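Local coordinates for uncharacterized protein (Desulfovibrio desulfuricans subsp. desulfuricans str. G20, PDB 2Q30) that is of unknown function but folds as a small RmlC-like cupin, a double-stranded beta-helix that pairs with a second copy of itself, at residues Gln20-Glu25 and Gln44-His49; Ile35-Phe40 and Asp99-Val104; Asn58-Glu63 and Gly81-Ala86; Glu67-Gly72 and Gly93-Thr98. All coordinates share one frame; numbering follows the deposited sequence. Where two conformers were deposited one is given.

Contact 1 (Gln20-Glu25 and Gln44-His49); sequences QRFVME and QELPVH
One face of the Phe-22 ring carries Arg-21 NH2, which sits 3.1 Å above the ring plane and offset toward the rim. Residues of strand 45-49 meet the same ring obliquely. Phe-22 CD2 comes to 3.2 Å from Glu-45 O. Phe-22 CZ touches Leu-46 CD1 at 3.6 Å, and Phe-22 CE2 reaches Pro-47 CD at 3.9 Å. His-49 ND1 donates in its ring plane to Pro-47 O, nearly straight at 169°, which fixes the rotation of the imidazole. Phe-22 holds CG between the backbone N and the carbonyl carbon (chi1 65°), the crowded position. Arg-21 folds back so that NE and NH2 both grip Phe-22 O side-on, and Arg-21 NE is the nearer to Phe-22 O at 3.0 Å. Water 1 joins the segments: it accepts from Phe-22 N and donates to Glu-45 O. The extended Gln-44 side chain lies along the backbone of Arg-21 and Phe-22. Its NE2 donates to Asp-18 O, and its OE1 accepts from Lys-41 N. Phe-22 lies just ahead of strand 23-29 of the cupin fold. Its join to strand 45-49 at the surface therefore rests mainly on packing of the ring, with a water bridge as a polar link.

Contact 2 (Ile35-Phe40 and Asp99-Val104); sequences IVSFTF and DMKVLV
Six backbone hydrogen bonds tie strand 35-40 to strand 100-104. They form three two-way pairs: Val-36 with Val-104, Phe-38 with Val-102, and Phe-40 with Met-100. All are close to straight, and Phe-40 N to Met-100 O is among the shortest at 2.7 Å. Ser-37 with Leu-103 and Thr-39 with Lys-101 are the non-hydrogen-bonded pairs between them. The two strands are neighbours in the five-stranded antiparallel sheet of the cupin barrel, so their side chains alternate between its two faces. Apolar contacts lie on the face of Phe-38 and Phe-40. Val-104 CG2 meets the edge of the Phe-38 ring, 3.6 Å from Phe-38 CE1. Val-102 CG2 lies at the edge of the Phe-40 ring, 3.9 Å from Phe-40 CE2. Met-100, a selenomethionine bent at chi3 (87°), makes an oblique Met-aromatic contact, with SE 5.2 Å from the centroid of the Phe-40 ring. Leu-103 CD1, from the other face, meets Ile-35 CG2 at 3.4 Å, tighter than usual. Polar contacts share the face of Leu-103. The fully extended Lys-101 chain runs past Thr-39 OG1, and NZ donates to Leu-11 O. Water 2 links Lys-101 NZ to Ser-37 OG, and water 3 links it to Thr-39 OG1.

Contact 3 (Asn58-Glu63 and Gly81-Ala86); sequences NIVVLE and GAVLVA
This antiparallel ladder belongs to the five-stranded sheet of the cupin barrel and joins strand 58-63 to strand 82-86, outermost within the chain. Ile-59 and Leu-84 form a hydrogen-bonded pair: Ile-59 N donates to Leu-84 O at 2.8 Å, and Leu-84 N to Ile-59 O at 2.9 Å. Val-61 N adds a bond nearly along the carbonyl axis of Ala-82. Gly-81 N closes the end on a lone pair of Val-61 O at 2.7 Å. At the backbone angles of Gly-81 (phi 85°, psi -3°) a CB would press on the preceding carbonyl oxygen, which suits a residue without a side chain. Ile-59 and Leu-84 lie side by side, with Ile-59 CD1 3.8 Å from Leu-84 CD2. On the other face Val-60 CG2 meets Val-83 CG2 at 3.9 Å. Next to them Asn-58 CB lies 4.0 Å from Val-83 CG2. Beyond the ladder, Leu-62 and Glu-63 both face Lys-101 in a classic beta bulge. Phe-68 of strand 66-69 packs over Ile-59, Val-61, Ala-82 and Leu-84. Strand 100-107 flanks 58-63 on its other side, and residues 82-85 pair with a strand of the second subunit, so the sheet runs on across the interface.

Contact 4 (Glu67-Gly72 and Gly93-Thr98); sequences EFVGDG and GVRAVT
Arg-95 starts with CG anti to the backbone N (chi1 -167°), then bends at chi3 (-70°), which turns its guanidinium back beside Glu-67 and Val-69. Glu-67 has CG anti to the carbonyl carbon (chi1 -62°) and an extended chain beyond, so the two side chains lie side by side and point the same way. Val-69 CG2 sits 3.8 Å above the guanidinium plane of Arg-95, over its centre. Glu-67 OE1 comes in at the edge of that group and makes a salt bridge to Arg-95 NH1, a weak bond at 3.5 Å. Water 4 reinforces it, donating to Glu-67 OE1 at 2.8 Å and accepting weakly from Arg-95 NH1. The stronger partner of Arg-95 is Asp-73, whose OD1 meets NH2 in a salt bridge. The guanidinium thus lies between the carboxylates of Glu-67 and Asp-73, with Glu-45 a weak, more distant third, and would probably stabilise their charged forms. The backbone forms an antiparallel ladder. Glu-67 N donates to Arg-95 O at 2.8 Å, and Arg-95 N donates back to Glu-67 O at 2.9 Å. Val-69 N reaches Gly-93 O at 2.7 Å, from above the carbonyl plane. Phe-68 and Val-94 turn inward to the other face, Val-94 onto Phe-40. In the four-stranded cupin sheet, strand 93-96 lies between 45-49 and 67-69, and 75-78 flanks the latter.

Contacts 2 and 3 are buried. They are two ladders of the five-stranded sheet, with the pairing of 100-107 and 56-63 between them: Leu-103 bonds to Val-60 and Lys-101 to Leu-62 through the backbone. Both touch the second subunit. Contact 4 is partly buried and belongs to the four-stranded sheet, with a charged face of Glu-67 and Arg-95 and an apolar face that meets contacts 2 and 3. Contact 1 is a surface contact. It lacks a ladder of its own, yet its strands extend both sheets: Val-23 pairs with Thr-39 of contact 2, and Leu-46 with Val-94 of contact 4.

Contact 1 (Gln20-Glu25 and Gln44-His49)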
loop_
_atom_site.group_PDB
_atom_site.type_symbol
_atom_site.label_atom_id
_atom_site.label_comp_id
_atom_site.label_asym_id
_atom_site.label_seq_id
_atom_site.Cartn_x
_atom_site.Cartn_y
_atom_site.Cartn_z
ATOM N N GLN A 20 -14.541 -19.925 5.773
ATOM C CA GLN A 20 -14.312 -20.963 4.749
ATOM C C GLN A 20 -13.211 -20.583 3.770
ATOM O O GLN A 20 -12.537 -21.465 3.223
ATOM C CB GLN A 20 -15.605 -21.350 4.010
ATOM C CG GLN A 20 -16.570 -22.235 4.811
ATOM C CD GLN A 20 -17.280 -21.501 5.932
ATOM O OE1 GLN A 20 -17.959 -20.502 5.702
ATOM N NE2 GLN A 20 -17.139 -22.004 7.156
ATOM N N ARG A 21 -13.015 -19.290 3.549
ATOM C CA ARG A 21 -11.972 -18.832 2.634
ATOM C C ARG A 21 -11.702 -17.348 2.822
ATOM O O ARG A 21 -12.495 -16.666 3.468
ATOM C CB ARG A 21 -12.421 -19.093 1.194
ATOM C CG ARG A 21 -13.792 -18.450 0.878
ATOM C CD ARG A 21 -13.966 -18.237 -0.571
ATOM N NE ARG A 21 -13.164 -17.091 -0.983
ATOM C CZ ARG A 21 -13.091 -16.610 -2.217
ATOM N NH1 ARG A 21 -13.733 -17.185 -3.238
ATOM N NH2 ARG A 21 -12.334 -15.540 -2.432
ATOM N N PHE A 22 -10.615 -16.851 2.230
ATOM C CA PHE A 22 -10.288 -15.404 2.289
ATOM C C PHE A 22 -11.385 -14.516 1.669
ATOM O O PHE A 22 -12.135 -14.948 0.780
ATOM C CB PHE A 22 -8.957 -15.096 1.604
ATOM C CG PHE A 22 -8.953 -15.346 0.110
ATOM C CD1 PHE A 22 -9.359 -14.352 -0.785
ATOM C CD2 PHE A 22 -8.551 -16.586 -0.396
ATOM C CE1 PHE A 22 -9.348 -14.585 -2.174
ATOM C CE2 PHE A 22 -8.554 -16.844 -1.775
ATOM C CZ PHE A 22 -8.950 -15.845 -2.669
ATOM N N VAL A 23 -11.445 -13.278 2.131
ATOM C CA VAL A 23 -12.380 -12.276 1.639
ATOM C C VAL A 23 -11.577 -11.321 0.762
ATOM O O VAL A 23 -10.534 -10.816 1.189
ATOM C CB VAL A 23 -13.042 -11.449 2.782
ATOM C CG1 VAL A 23 -13.815 -10.249 2.222
ATOM C CG2 VAL A 23 -13.992 -12.319 3.630
HETATM N N MSE A 24 -12.097 -11.057 -0.428
HETATM C CA MSE A 24 -11.514 -10.144 -1.416
HETATM C C MSE A 24 -12.455 -8.979 -1.566
HETATM O O MSE A 24 -13.627 -9.198 -1.813
HETATM C CB MSE A 24 -11.378 -10.848 -2.766
HETATM C CG MSE A 24 -11.087 -9.923 -3.962
HETATM SE SE MSE A 24 -10.623 -10.957 -5.526
HETATM C CE MSE A 24 -11.101 -9.652 -6.908
ATOM N N GLU A 25 -11.950 -7.752 -1.459
ATOM C CA GLU A 25 -12.799 -6.545 -1.604
ATOM C C GLU A 25 -12.144 -5.542 -2.532
ATOM O O GLU A 25 -10.988 -5.225 -2.359
ATOM C CB GLU A 25 -13.083 -5.900 -0.238
ATOM C CG GLU A 25 -13.918 -6.765 0.701
ATOM C CD GLU A 25 -13.842 -6.366 2.189
ATOM O OE1 GLU A 25 -14.901 -6.077 2.786
ATOM O OE2 GLU A 25 -12.733 -6.388 2.771
ATOM N N GLN A 44 -5.467 -19.093 6.457
ATOM C CA GLN A 44 -6.056 -18.961 5.120
ATOM C C GLN A 44 -4.988 -18.452 4.163
ATOM O O GLN A 44 -3.943 -17.891 4.578
ATOM C CB GLN A 44 -7.272 -18.057 5.112
ATOM C CG GLN A 44 -8.414 -18.587 5.966
ATOM C CD GLN A 44 -9.688 -17.758 5.821
ATOM O OE1 GLN A 44 -9.634 -16.548 5.637
ATOM N NE2 GLN A 44 -10.837 -18.406 5.944
ATOM N N GLU A 45 -5.267 -18.643 2.884
ATOM C CA GLU A 45 -4.310 -18.365 1.847
ATOM C C GLU A 45 -4.945 -17.928 0.551
ATOM O O GLU A 45 -5.984 -18.429 0.178
ATOM C CB GLU A 45 -3.584 -19.689 1.593
ATOM C CG GLU A 45 -2.409 -19.680 0.643
ATOM C CD GLU A 45 -1.854 -21.076 0.426
ATOM O OE1 GLU A 45 -2.104 -21.969 1.277
ATOM O OE2 GLU A 45 -1.173 -21.268 -0.605
ATOM N N LEU A 46 -4.284 -16.995 -0.115
ATOM C CA LEU A 46 -4.615 -16.580 -1.463
ATOM C C LEU A 46 -3.651 -17.489 -2.213
ATOM O O LEU A 46 -2.428 -17.315 -2.076
ATOM C CB LEU A 46 -4.272 -15.121 -1.700
ATOM C CG LEU A 46 -4.319 -14.572 -3.118
ATOM C CD1 LEU A 46 -5.701 -14.778 -3.750
ATOM C CD2 LEU A 46 -3.946 -13.113 -3.042
ATOM N N PRO A 47 -4.167 -18.486 -2.956
ATOM C CA PRO A 47 -3.276 -19.399 -3.625
ATOM C C PRO A 47 -2.356 -18.734 -4.645
ATOM O O PRO A 47 -2.692 -17.696 -5.218
ATOM C CB PRO A 47 -4.235 -20.368 -4.330
ATOM C CG PRO A 47 -5.465 -20.257 -3.600
ATOM C CD PRO A 47 -5.569 -18.850 -3.220
ATOM N N VAL A 48 -1.207 -19.350 -4.858
ATOM C CA VAL A 48 -0.252 -18.839 -5.825
ATOM C C VAL A 48 -0.913 -18.773 -7.218
ATOM O O VAL A 48 -1.620 -19.704 -7.643
ATOM C CB VAL A 48 1.089 -19.610 -5.782
ATOM C CG1 VAL A 48 1.995 -19.220 -6.932
ATOM C CG2 VAL A 48 1.776 -19.331 -4.441
ATOM N N HIS A 49 -0.773 -17.618 -7.860
ATOM C CA HIS A 49 -1.292 -17.429 -9.203
ATOM C C HIS A 49 -0.530 -16.315 -9.906
ATOM O O HIS A 49 0.286 -15.597 -9.310
ATOM C CB HIS A 49 -2.786 -17.055 -9.137
ATOM C CG HIS A 49 -3.037 -15.691 -8.572
ATOM N ND1 HIS A 49 -3.004 -15.416 -7.219
ATOM C CD2 HIS A 49 -3.308 -14.517 -9.186
ATOM C CE1 HIS A 49 -3.243 -14.132 -7.032
ATOM N NE2 HIS A 49 -3.420 -13.564 -8.212
HETATM O O HOH W 1 -8.539 -19.256 2.016
#

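Contact 2 (Ile35-Phe40 and Asp99-Val104)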
loop_
_atom_site.group_PDB
_atom_site.type_symbol
_atom_site.label_atom_id
_atom_site.label_comp_id
_atom_site.label_asym_id
_atom_site.label_seq_id
_atom_site.Cartn_x
_atom_site.Cartn_y
_atom_site.Cartn_z
ATOM N N ILE A 35 -6.951 -1.618 -7.101
ATOM C CA ILE A 35 -6.567 -1.741 -5.722
ATOM C C ILE A 35 -7.601 -2.658 -5.083
ATOM O O ILE A 35 -8.805 -2.345 -5.102
ATOM C CB ILE A 35 -6.527 -0.372 -5.014
ATOM C CG1 ILE A 35 -5.661 0.624 -5.778
ATOM C CG2 ILE A 35 -6.001 -0.534 -3.592
ATOM C CD1 ILE A 35 -5.594 2.059 -5.136
ATOM N N VAL A 36 -7.131 -3.774 -4.522
ATOM C CA VAL A 36 -7.991 -4.753 -3.863
ATOM C C VAL A 36 -7.362 -5.250 -2.569
ATOM O O VAL A 36 -6.128 -5.374 -2.467
ATOM C CB VAL A 36 -8.276 -5.965 -4.797
ATOM C CG1 VAL A 36 -9.230 -5.560 -5.891
ATOM C CG2 VAL A 36 -6.972 -6.538 -5.373
ATOM N N SER A 37 -8.209 -5.520 -1.586
ATOM C CA SER A 37 -7.770 -6.015 -0.306
ATOM C C SER A 37 -8.143 -7.480 -0.203
ATOM O O SER A 37 -9.083 -7.939 -0.867
ATOM C CB SER A 37 -8.365 -5.232 0.857
ATOM O OG SER A 37 -9.750 -5.395 0.960
ATOM N N PHE A 38 -7.372 -8.193 0.621
ATOM C CA PHE A 38 -7.613 -9.606 0.950
ATOM C C PHE A 38 -7.522 -9.719 2.461
ATOM O O PHE A 38 -6.545 -9.256 3.048
ATOM C CB PHE A 38 -6.629 -10.512 0.260
ATOM C CG PHE A 38 -6.718 -10.481 -1.235
ATOM C CD1 PHE A 38 -5.976 -9.572 -1.975
ATOM C CD2 PHE A 38 -7.532 -11.395 -1.920
ATOM C CE1 PHE A 38 -6.056 -9.566 -3.376
ATOM C CE2 PHE A 38 -7.622 -11.384 -3.296
ATOM C CZ PHE A 38 -6.876 -10.484 -4.034
ATOM N N THR A 39 -8.576 -10.242 3.090
ATOM C CA THR A 39 -8.639 -10.374 4.549
ATOM C C THR A 39 -8.697 -11.869 4.843
ATOM O O THR A 39 -9.540 -12.594 4.300
ATOM C CB THR A 39 -9.827 -9.650 5.154
ATOM O OG1 THR A 39 -9.871 -8.294 4.641
ATOM C CG2 THR A 39 -9.721 -9.657 6.682
ATOM N N PHE A 40 -7.782 -12.300 5.692
ATOM C CA PHE A 40 -7.594 -13.685 6.012
ATOM C C PHE A 40 -7.730 -13.947 7.482
ATOM O O PHE A 40 -7.256 -13.158 8.300
ATOM C CB PHE A 40 -6.151 -14.082 5.683
ATOM C CG PHE A 40 -5.719 -13.775 4.285
ATOM C CD1 PHE A 40 -5.916 -14.690 3.272
ATOM C CD2 PHE A 40 -5.073 -12.572 3.985
ATOM C CE1 PHE A 40 -5.486 -14.422 1.967
ATOM C CE2 PHE A 40 -4.640 -12.302 2.686
ATOM C CZ PHE A 40 -4.845 -13.240 1.684
ATOM N N ASP A 99 -4.389 -13.691 11.832
ATOM C CA ASP A 99 -5.461 -12.983 11.074
ATOM C C ASP A 99 -4.730 -11.818 10.388
ATOM O O ASP A 99 -3.906 -11.149 11.011
ATOM C CB ASP A 99 -6.566 -12.451 11.962
ATOM C CG ASP A 99 -7.400 -13.543 12.606
ATOM O OD1 ASP A 99 -7.277 -14.729 12.264
ATOM O OD2 ASP A 99 -8.237 -13.168 13.429
HETATM N N MSE A 100 -5.018 -11.607 9.112
HETATM C CA MSE A 100 -4.211 -10.715 8.305
HETATM C C MSE A 100 -5.004 -10.012 7.238
HETATM O O MSE A 100 -5.944 -10.580 6.672
HETATM C CB MSE A 100 -3.156 -11.574 7.625
HETATM C CG MSE A 100 -2.015 -10.854 6.966
HETATM SE SE MSE A 100 -1.091 -12.101 5.811
HETATM C CE MSE A 100 -2.098 -11.891 4.276
ATOM N N LYS A 101 -4.624 -8.767 6.969
ATOM C CA LYS A 101 -5.187 -8.030 5.854
ATOM C C LYS A 101 -4.050 -7.436 5.033
ATOM O O LYS A 101 -3.068 -6.891 5.584
ATOM C CB LYS A 101 -6.203 -6.987 6.285
ATOM C CG LYS A 101 -6.990 -6.394 5.143
ATOM C CD LYS A 101 -8.118 -5.502 5.632
ATOM C CE LYS A 101 -8.975 -4.925 4.493
ATOM N NZ LYS A 101 -10.186 -4.208 5.051
ATOM N N VAL A 102 -4.191 -7.564 3.715
ATOM C CA VAL A 102 -3.242 -7.000 2.758
ATOM C C VAL A 102 -3.960 -6.159 1.718
ATOM O O VAL A 102 -5.140 -6.350 1.487
ATOM C CB VAL A 102 -2.377 -8.093 2.052
ATOM C CG1 VAL A 102 -1.612 -8.899 3.098
ATOM C CG2 VAL A 102 -3.221 -8.985 1.144
ATOM N N LEU A 103 -3.216 -5.231 1.117
ATOM C CA LEU A 103 -3.706 -4.370 0.050
ATOM C C LEU A 103 -2.856 -4.631 -1.165
ATOM O O LEU A 103 -1.641 -4.587 -1.087
ATOM C CB LEU A 103 -3.584 -2.902 0.444
ATOM C CG LEU A 103 -4.293 -1.924 -0.509
ATOM C CD1 LEU A 103 -5.805 -2.201 -0.598
ATOM C CD2 LEU A 103 -4.042 -0.491 -0.016
ATOM N N VAL A 104 -3.508 -4.877 -2.288
ATOM C CA VAL A 104 -2.832 -5.149 -3.530
ATOM C C VAL A 104 -3.142 -4.028 -4.489
ATOM O O VAL A 104 -4.292 -3.712 -4.656
ATOM C CB VAL A 104 -3.306 -6.500 -4.123
ATOM C CG1 VAL A 104 -2.573 -6.797 -5.479
ATOM C CG2 VAL A 104 -3.083 -7.606 -3.113
HETATM O O HOH W 2 -11.104 -3.526 2.431
HETATM O O HOH W 3 -11.808 -6.515 5.393
#

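Contact 3 (Asn58-Glu63 and Gly81-Ala86)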
loop_
_atom_site.group_PDB
_atom_site.type_symbol
_atom_site.label_atom_id
_atom_site.label_comp_id
_atom_site.label_asym_id
_atom_site.label_seq_id
_atom_site.Cartn_x
_atom_site.Cartn_y
_atom_site.Cartn_z
ATOM N N ASN A 58 1.959 -4.620 -6.182
ATOM C CA ASN A 58 2.614 -4.563 -4.889
ATOM C C ASN A 58 1.585 -5.075 -3.883
ATOM O O ASN A 58 0.383 -4.821 -4.050
ATOM C CB ASN A 58 3.263 -3.205 -4.579
ATOM C CG ASN A 58 2.279 -2.123 -4.179
ATOM O OD1 ASN A 58 1.720 -2.146 -3.105
ATOM N ND2 ASN A 58 2.161 -1.122 -5.007
ATOM N N ILE A 59 2.041 -5.825 -2.896
ATOM C CA ILE A 59 1.183 -6.360 -1.848
ATOM C C ILE A 59 1.710 -5.787 -0.545
ATOM O O ILE A 59 2.842 -6.083 -0.180
ATOM C CB ILE A 59 1.206 -7.885 -1.771
ATOM C CG1 ILE A 59 0.823 -8.500 -3.117
ATOM C CG2 ILE A 59 0.294 -8.356 -0.623
ATOM C CD1 ILE A 59 0.762 -10.027 -3.145
ATOM N N VAL A 60 0.881 -5.014 0.159
ATOM C CA VAL A 60 1.272 -4.382 1.414
ATOM C C VAL A 60 0.547 -5.052 2.572
ATOM O O VAL A 60 -0.664 -5.154 2.544
ATOM C CB VAL A 60 0.901 -2.885 1.400
ATOM C CG1 VAL A 60 1.433 -2.210 2.692
ATOM C CG2 VAL A 60 1.495 -2.239 0.156
ATOM N N VAL A 61 1.284 -5.499 3.591
ATOM C CA VAL A 61 0.665 -6.134 4.756
ATOM C C VAL A 61 0.240 -4.997 5.693
ATOM O O VAL A 61 1.079 -4.309 6.250
ATOM C CB VAL A 61 1.597 -7.124 5.500
ATOM C CG1 VAL A 61 0.847 -7.790 6.629
ATOM C CG2 VAL A 61 2.163 -8.177 4.524
ATOM N N LEU A 62 -1.064 -4.834 5.846
ATOM C CA LEU A 62 -1.650 -3.792 6.692
ATOM C C LEU A 62 -1.760 -4.200 8.132
ATOM O O LEU A 62 -1.654 -3.366 9.014
ATOM C CB LEU A 62 -3.061 -3.483 6.229
ATOM C CG LEU A 62 -3.264 -3.103 4.775
ATOM C CD1 LEU A 62 -4.764 -2.996 4.522
ATOM C CD2 LEU A 62 -2.529 -1.811 4.464
ATOM N N GLU A 63 -2.099 -5.460 8.357
ATOM C CA GLU A 63 -2.298 -5.967 9.704
ATOM C C GLU A 63 -2.029 -7.438 9.710
ATOM O O GLU A 63 -2.321 -8.138 8.719
ATOM C CB GLU A 63 -3.726 -5.636 10.171
ATOM C CG GLU A 63 -4.200 -6.179 11.540
ATOM C CD GLU A 63 -3.457 -5.660 12.764
ATOM O OE1 GLU A 63 -2.420 -4.986 12.659
ATOM O OE2 GLU A 63 -3.920 -5.966 13.884
ATOM N N GLY A 81 3.399 -4.434 7.580
ATOM C CA GLY A 81 4.161 -3.393 6.934
ATOM C C GLY A 81 5.103 -3.859 5.834
ATOM O O GLY A 81 5.759 -3.032 5.216
ATOM N N ALA A 82 5.198 -5.170 5.590
ATOM C CA ALA A 82 6.027 -5.696 4.513
ATOM C C ALA A 82 5.320 -5.436 3.211
ATOM O O ALA A 82 4.082 -5.412 3.164
ATOM C CB ALA A 82 6.313 -7.194 4.690
ATOM N N VAL A 83 6.104 -5.190 2.153
ATOM C CA VAL A 83 5.571 -4.974 0.812
ATOM C C VAL A 83 6.305 -5.872 -0.157
ATOM O O VAL A 83 7.521 -5.914 -0.123
ATOM C CB VAL A 83 5.650 -3.469 0.335
ATOM C CG1 VAL A 83 7.024 -2.932 0.387
ATOM C CG2 VAL A 83 5.087 -3.311 -1.072
ATOM N N LEU A 84 5.553 -6.610 -0.970
ATOM C CA LEU A 84 6.090 -7.459 -2.023
ATOM C C LEU A 84 5.840 -6.694 -3.299
ATOM O O LEU A 84 4.752 -6.176 -3.436
ATOM C CB LEU A 84 5.300 -8.752 -2.100
ATOM C CG LEU A 84 5.636 -9.740 -3.226
ATOM C CD1 LEU A 84 6.968 -10.379 -2.998
ATOM C CD2 LEU A 84 4.514 -10.771 -3.272
ATOM N N VAL A 85 6.832 -6.609 -4.196
ATOM C CA VAL A 85 6.647 -6.042 -5.530
ATOM C C VAL A 85 7.017 -7.137 -6.528
ATOM O O VAL A 85 8.076 -7.747 -6.422
ATOM C CB VAL A 85 7.483 -4.782 -5.817
ATOM C CG1 VAL A 85 7.007 -4.115 -7.181
ATOM C CG2 VAL A 85 7.338 -3.778 -4.695
ATOM N N ALA A 86 6.164 -7.340 -7.517
ATOM C CA ALA A 86 6.373 -8.387 -8.490
ATOM C C ALA A 86 5.647 -8.120 -9.784
ATOM O O ALA A 86 4.641 -7.413 -9.782
ATOM C CB ALA A 86 5.893 -9.750 -7.901
#

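Contact 4 (Glu67-Gly72 and Gly93-Thr98)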
loop_
_atom_site.group_PDB
_atom_site.type_symbol
_atom_site.label_atom_id
_atom_site.label_comp_id
_atom_site.label_asym_id
_atom_site.label_seq_id
_atom_site.Cartn_x
_atom_site.Cartn_y
_atom_site.Cartn_z
ATOM N N GLU A 67 3.073 -14.800 5.020
ATOM C CA GLU A 67 4.132 -15.122 4.074
ATOM C C GLU A 67 3.706 -14.758 2.672
ATOM O O GLU A 67 2.529 -14.956 2.314
ATOM C CB GLU A 67 4.374 -16.632 4.079
ATOM C CG GLU A 67 4.819 -17.137 5.385
ATOM C CD GLU A 67 5.043 -18.619 5.413
ATOM O OE1 GLU A 67 4.153 -19.370 4.971
ATOM O OE2 GLU A 67 6.080 -19.024 5.935
ATOM N N PHE A 68 4.644 -14.222 1.888
ATOM C CA PHE A 68 4.440 -14.039 0.455
ATOM C C PHE A 68 4.875 -15.352 -0.135
ATOM O O PHE A 68 6.004 -15.787 0.094
ATOM C CB PHE A 68 5.306 -12.937 -0.113
ATOM C CG PHE A 68 5.019 -11.612 0.466
ATOM C CD1 PHE A 68 3.741 -11.055 0.333
ATOM C CD2 PHE A 68 6.007 -10.890 1.110
ATOM C CE1 PHE A 68 3.451 -9.803 0.864
ATOM C CE2 PHE A 68 5.730 -9.627 1.616
ATOM C CZ PHE A 68 4.456 -9.095 1.507
ATOM N N VAL A 69 4.010 -15.977 -0.917
ATOM C CA VAL A 69 4.293 -17.297 -1.486
ATOM C C VAL A 69 4.573 -17.140 -2.995
ATOM O O VAL A 69 4.023 -16.245 -3.654
ATOM C CB VAL A 69 3.128 -18.268 -1.202
ATOM C CG1 VAL A 69 3.477 -19.709 -1.600
ATOM C CG2 VAL A 69 2.780 -18.219 0.270
ATOM N N GLY A 70 5.452 -17.991 -3.522
ATOM C CA GLY A 70 5.800 -17.958 -4.939
ATOM C C GLY A 70 5.897 -19.331 -5.545
ATOM O O GLY A 70 5.319 -20.302 -5.034
ATOM N N ASP A 71 6.632 -19.375 -6.651
ATOM C CA ASP A 71 6.911 -20.575 -7.420
ATOM C C ASP A 71 7.474 -21.677 -6.496
ATOM O O ASP A 71 8.386 -21.425 -5.692
ATOM C CB ASP A 71 7.904 -20.191 -8.554
ATOM C CG ASP A 71 8.327 -21.354 -9.432
ATOM O OD1 ASP A 71 7.510 -22.260 -9.706
ATOM O OD2 ASP A 71 9.496 -21.315 -9.881
ATOM N N GLY A 72 6.877 -22.866 -6.594
ATOM C CA GLY A 72 7.268 -24.039 -5.797
ATOM C C GLY A 72 6.913 -23.969 -4.325
ATOM O O GLY A 72 7.497 -24.679 -3.511
ATOM N N GLY A 93 1.353 -15.403 -4.228
ATOM C CA GLY A 93 0.281 -15.815 -3.353
ATOM C C GLY A 93 0.584 -15.301 -1.990
ATOM O O GLY A 93 1.696 -14.756 -1.743
ATOM N N VAL A 94 -0.389 -15.443 -1.096
ATOM C CA VAL A 94 -0.243 -14.942 0.284
ATOM C C VAL A 94 -0.810 -15.972 1.239
ATOM O O VAL A 94 -1.871 -16.487 0.967
ATOM C CB VAL A 94 -1.006 -13.629 0.476
ATOM C CG1 VAL A 94 -0.912 -13.172 1.907
ATOM C CG2 VAL A 94 -0.475 -12.541 -0.468
ATOM N N ARG A 95 -0.091 -16.259 2.328
ATOM C CA ARG A 95 -0.521 -17.184 3.363
ATOM C C ARG A 95 -0.549 -16.417 4.675
ATOM O O ARG A 95 0.417 -15.747 5.005
ATOM C CB ARG A 95 0.454 -18.341 3.436
ATOM C CG ARG A 95 -0.033 -19.514 4.243
ATOM C CD ARG A 95 0.963 -20.647 4.109
ATOM N NE ARG A 95 0.915 -21.184 2.762
ATOM C CZ ARG A 95 1.944 -21.596 2.016
ATOM N NH1 ARG A 95 3.214 -21.501 2.393
ATOM N NH2 ARG A 95 1.681 -22.054 0.815
ATOM N N ALA A 96 -1.658 -16.495 5.402
ATOM C CA ALA A 96 -1.799 -15.808 6.664
ATOM C C ALA A 96 -1.362 -16.731 7.805
ATOM O O ALA A 96 -1.878 -17.851 7.922
ATOM C CB ALA A 96 -3.211 -15.407 6.868
ATOM N N VAL A 97 -0.420 -16.273 8.631
ATOM C CA VAL A 97 -0.017 -16.997 9.848
ATOM C C VAL A 97 -0.991 -16.583 10.971
ATOM O O VAL A 97 -1.480 -17.430 11.709
ATOM C CB VAL A 97 1.466 -16.752 10.225
ATOM C CG1 VAL A 97 1.767 -17.325 11.618
ATOM C CG2 VAL A 97 2.394 -17.371 9.149
ATOM N N THR A 98 -1.210 -15.276 11.117
ATOM C CA THR A 98 -2.187 -14.722 12.052
ATOM C C THR A 98 -3.334 -14.206 11.190
ATOM O O THR A 98 -3.266 -14.236 9.948
ATOM C CB THR A 98 -1.627 -13.516 12.870
ATOM O OG1 THR A 98 -1.348 -12.405 12.000
ATOM C CG2 THR A 98 -0.364 -13.868 13.635
HETATM O O HOH W 4 5.052 -22.013 4.674
#